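Spherulin 3A (Physarum polycephalum, PDB 1HDF) is a calcium-binding structural protein of the beta/gamma-crystallin family, built from a single domain of two Greek key motifs. Local coordinates at residues T31-F37 / I91-V96. Numbering follows the deposited sequence.
Sequences TGNVYDF and ISSMIV. With CA (calcium ion), chain D.
Strand 33-34 runs antiparallel along the edge of strand 93-98, so the first Greek key lends a strand to the sheet of the second, the strand swap of beta/gamma-crystallin domains. G32 has positive phi (63/-154); its O meets V96 N in a weak 3.2 Å hydrogen bond. N33 (chi1 m) folds its amide back, OD1 accepting from V96 N at 3.0 Å. V34 and M94 (selenomethionine) form the hydrogen-bonded pair: V34 N to M94 O and M94 N to V34 O, both 2.9 Å. Y35 and D36 point their CA-CB bonds away, yet D36 CA stays 3.4 Å from S92 O. F37 N returns to S92 O (2.9 Å); the F37 side chain (chi1 m) points toward 91-96, S93 N over one ring face, CZ 3.6 Å from M94 CB. S92 OG binds calcium at 2.4 Å and hydrogen-bonds N44 ND2; D45 OD1, K62 O and A90 O share the ion. Strand 56-61 flanks 93-98 across from 33-34; F37, M94 and V96 pack against strand 15-18 of the other sheet, and N33, Y35 and I95 touch a second subunit.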
loop_
_atom_site.group_PDB
_atom_site.type_symbol
_atom_site.label_atom_id
_atom_site.label_comp_id
_atom_site.label_asym_id
_atom_site.label_seq_id
_atom_site.Cartn_x
_atom_site.Cartn_y
_atom_site.Cartn_z
ATOM N N THR A 31 -7.832 8.339 -4.215
ATOM C CA THR A 31 -6.497 7.912 -4.612
ATOM C C THR A 31 -6.428 6.474 -4.108
ATOM O O THR A 31 -7.229 6.074 -3.263
ATOM C CB THR A 31 -5.385 8.722 -3.927
ATOM O OG1 THR A 31 -5.401 8.440 -2.527
ATOM C CG2 THR A 31 -5.583 10.220 -4.149
ATOM N N GLY A 32 -5.479 5.700 -4.615
ATOM C CA GLY A 32 -5.378 4.321 -4.183
ATOM C C GLY A 32 -6.645 3.584 -4.570
ATOM O O GLY A 32 -7.331 3.985 -5.512
ATOM N N ASN A 33 -6.971 2.521 -3.842
ATOM C CA ASN A 33 -8.161 1.739 -4.144
ATOM C C ASN A 33 -9.208 1.803 -3.040
ATOM O O ASN A 33 -8.895 2.036 -1.878
ATOM C CB ASN A 33 -7.779 0.277 -4.378
ATOM C CG ASN A 33 -6.608 0.125 -5.322
ATOM O OD1 ASN A 33 -6.461 0.891 -6.272
ATOM N ND2 ASN A 33 -5.771 -0.877 -5.071
ATOM N N VAL A 34 -10.458 1.596 -3.420
ATOM C CA VAL A 34 -11.561 1.596 -2.470
ATOM C C VAL A 34 -12.392 0.374 -2.826
ATOM O O VAL A 34 -13.115 0.392 -3.822
ATOM C CB VAL A 34 -12.419 2.874 -2.605
ATOM C CG1 VAL A 34 -13.614 2.816 -1.642
ATOM C CG2 VAL A 34 -11.558 4.104 -2.322
ATOM N N TYR A 35 -12.282 -0.685 -2.022
ATOM C CA TYR A 35 -13.005 -1.933 -2.299
ATOM C C TYR A 35 -14.472 -1.939 -1.920
ATOM O O TYR A 35 -15.188 -2.894 -2.225
ATOM C CB TYR A 35 -12.294 -3.126 -1.648
ATOM C CG TYR A 35 -12.257 -3.094 -0.137
ATOM C CD1 TYR A 35 -13.361 -3.486 0.622
ATOM C CD2 TYR A 35 -11.116 -2.663 0.537
ATOM C CE1 TYR A 35 -13.326 -3.452 2.023
ATOM C CE2 TYR A 35 -11.070 -2.619 1.931
ATOM C CZ TYR A 35 -12.171 -3.013 2.669
ATOM O OH TYR A 35 -12.107 -2.975 4.045
ATOM N N ASP A 36 -14.927 -0.879 -1.262
ATOM C CA ASP A 36 -16.338 -0.780 -0.885
ATOM C C ASP A 36 -16.740 0.671 -0.639
ATOM O O ASP A 36 -16.447 1.243 0.408
ATOM C CB ASP A 36 -16.637 -1.608 0.367
ATOM C CG ASP A 36 -18.126 -1.872 0.544
ATOM O OD1 ASP A 36 -18.949 -1.154 -0.069
ATOM O OD2 ASP A 36 -18.481 -2.797 1.304
ATOM N N PHE A 37 -17.411 1.254 -1.625
ATOM C CA PHE A 37 -17.876 2.634 -1.551
ATOM C C PHE A 37 -18.806 2.845 -0.357
ATOM O O PHE A 37 -19.157 3.976 -0.018
ATOM C CB PHE A 37 -18.589 3.001 -2.853
ATOM C CG PHE A 37 -17.663 3.431 -3.951
ATOM C CD1 PHE A 37 -16.369 2.930 -4.031
ATOM C CD2 PHE A 37 -18.082 4.348 -4.905
ATOM C CE1 PHE A 37 -15.502 3.341 -5.045
ATOM C CE2 PHE A 37 -17.226 4.764 -5.923
ATOM C CZ PHE A 37 -15.930 4.259 -5.990
ATOM N N ILE A 91 -21.768 2.374 -9.148
ATOM C CA ILE A 91 -20.399 2.022 -8.788
ATOM C C ILE A 91 -20.300 1.745 -7.298
ATOM O O ILE A 91 -20.821 2.507 -6.478
ATOM C CB ILE A 91 -19.420 3.146 -9.180
ATOM C CG1 ILE A 91 -19.462 3.350 -10.699
ATOM C CG2 ILE A 91 -18.002 2.786 -8.744
ATOM C CD1 ILE A 91 -18.630 4.505 -11.186
ATOM N N SER A 92 -19.637 0.649 -6.945
ATOM C CA SER A 92 -19.506 0.279 -5.544
ATOM C C SER A 92 -18.078 -0.020 -5.103
ATOM O O SER A 92 -17.843 -0.359 -3.947
ATOM C CB SER A 92 -20.411 -0.912 -5.243
ATOM O OG SER A 92 -21.768 -0.607 -5.541
ATOM N N SER A 93 -17.131 0.094 -6.031
ATOM C CA SER A 93 -15.715 -0.119 -5.734
ATOM C C SER A 93 -14.903 0.456 -6.893
ATOM O O SER A 93 -15.429 0.668 -7.985
ATOM C CB SER A 93 -15.389 -1.612 -5.520
ATOM O OG SER A 93 -15.616 -2.396 -6.674
HETATM N N MSE A 94 -13.626 0.717 -6.657
HETATM C CA MSE A 94 -12.806 1.292 -7.698
HETATM C C MSE A 94 -11.324 1.122 -7.406
HETATM O O MSE A 94 -10.913 1.115 -6.250
HETATM C CB MSE A 94 -13.157 2.780 -7.846
HETATM C CG MSE A 94 -12.307 3.553 -8.842
HETATM SE SE MSE A 94 -12.951 5.362 -9.168
HETATM C CE MSE A 94 -12.230 6.216 -7.601
ATOM N N ILE A 95 -10.542 0.963 -8.470
ATOM C CA ILE A 95 -9.091 0.821 -8.386
ATOM C C ILE A 95 -8.455 2.001 -9.120
ATOM O O ILE A 95 -8.810 2.298 -10.267
ATOM C CB ILE A 95 -8.595 -0.490 -9.060
ATOM C CG1 ILE A 95 -8.969 -1.700 -8.201
ATOM C CG2 ILE A 95 -7.089 -0.443 -9.243
ATOM C CD1 ILE A 95 -8.618 -3.033 -8.820
ATOM N N VAL A 96 -7.537 2.685 -8.450
ATOM C CA VAL A 96 -6.842 3.815 -9.055
ATOM C C VAL A 96 -5.377 3.417 -9.143
ATOM O O VAL A 96 -4.725 3.202 -8.119
ATOM C CB VAL A 96 -6.967 5.094 -8.197
ATOM C CG1 VAL A 96 -6.217 6.233 -8.865
ATOM C CG2 VAL A 96 -8.439 5.463 -8.005
HETATM CA CA CA D . -23.601 -1.065 -6.974
HETATM O O HOH W 1 -3.835 0.892 -7.088
HETATM O O HOH W 2 -24.027 -3.666 -6.240
HETATM O O HOH W 3 -24.883 -1.771 -4.783
HETATM O O HOH W 4 -25.802 -1.636 -8.572
#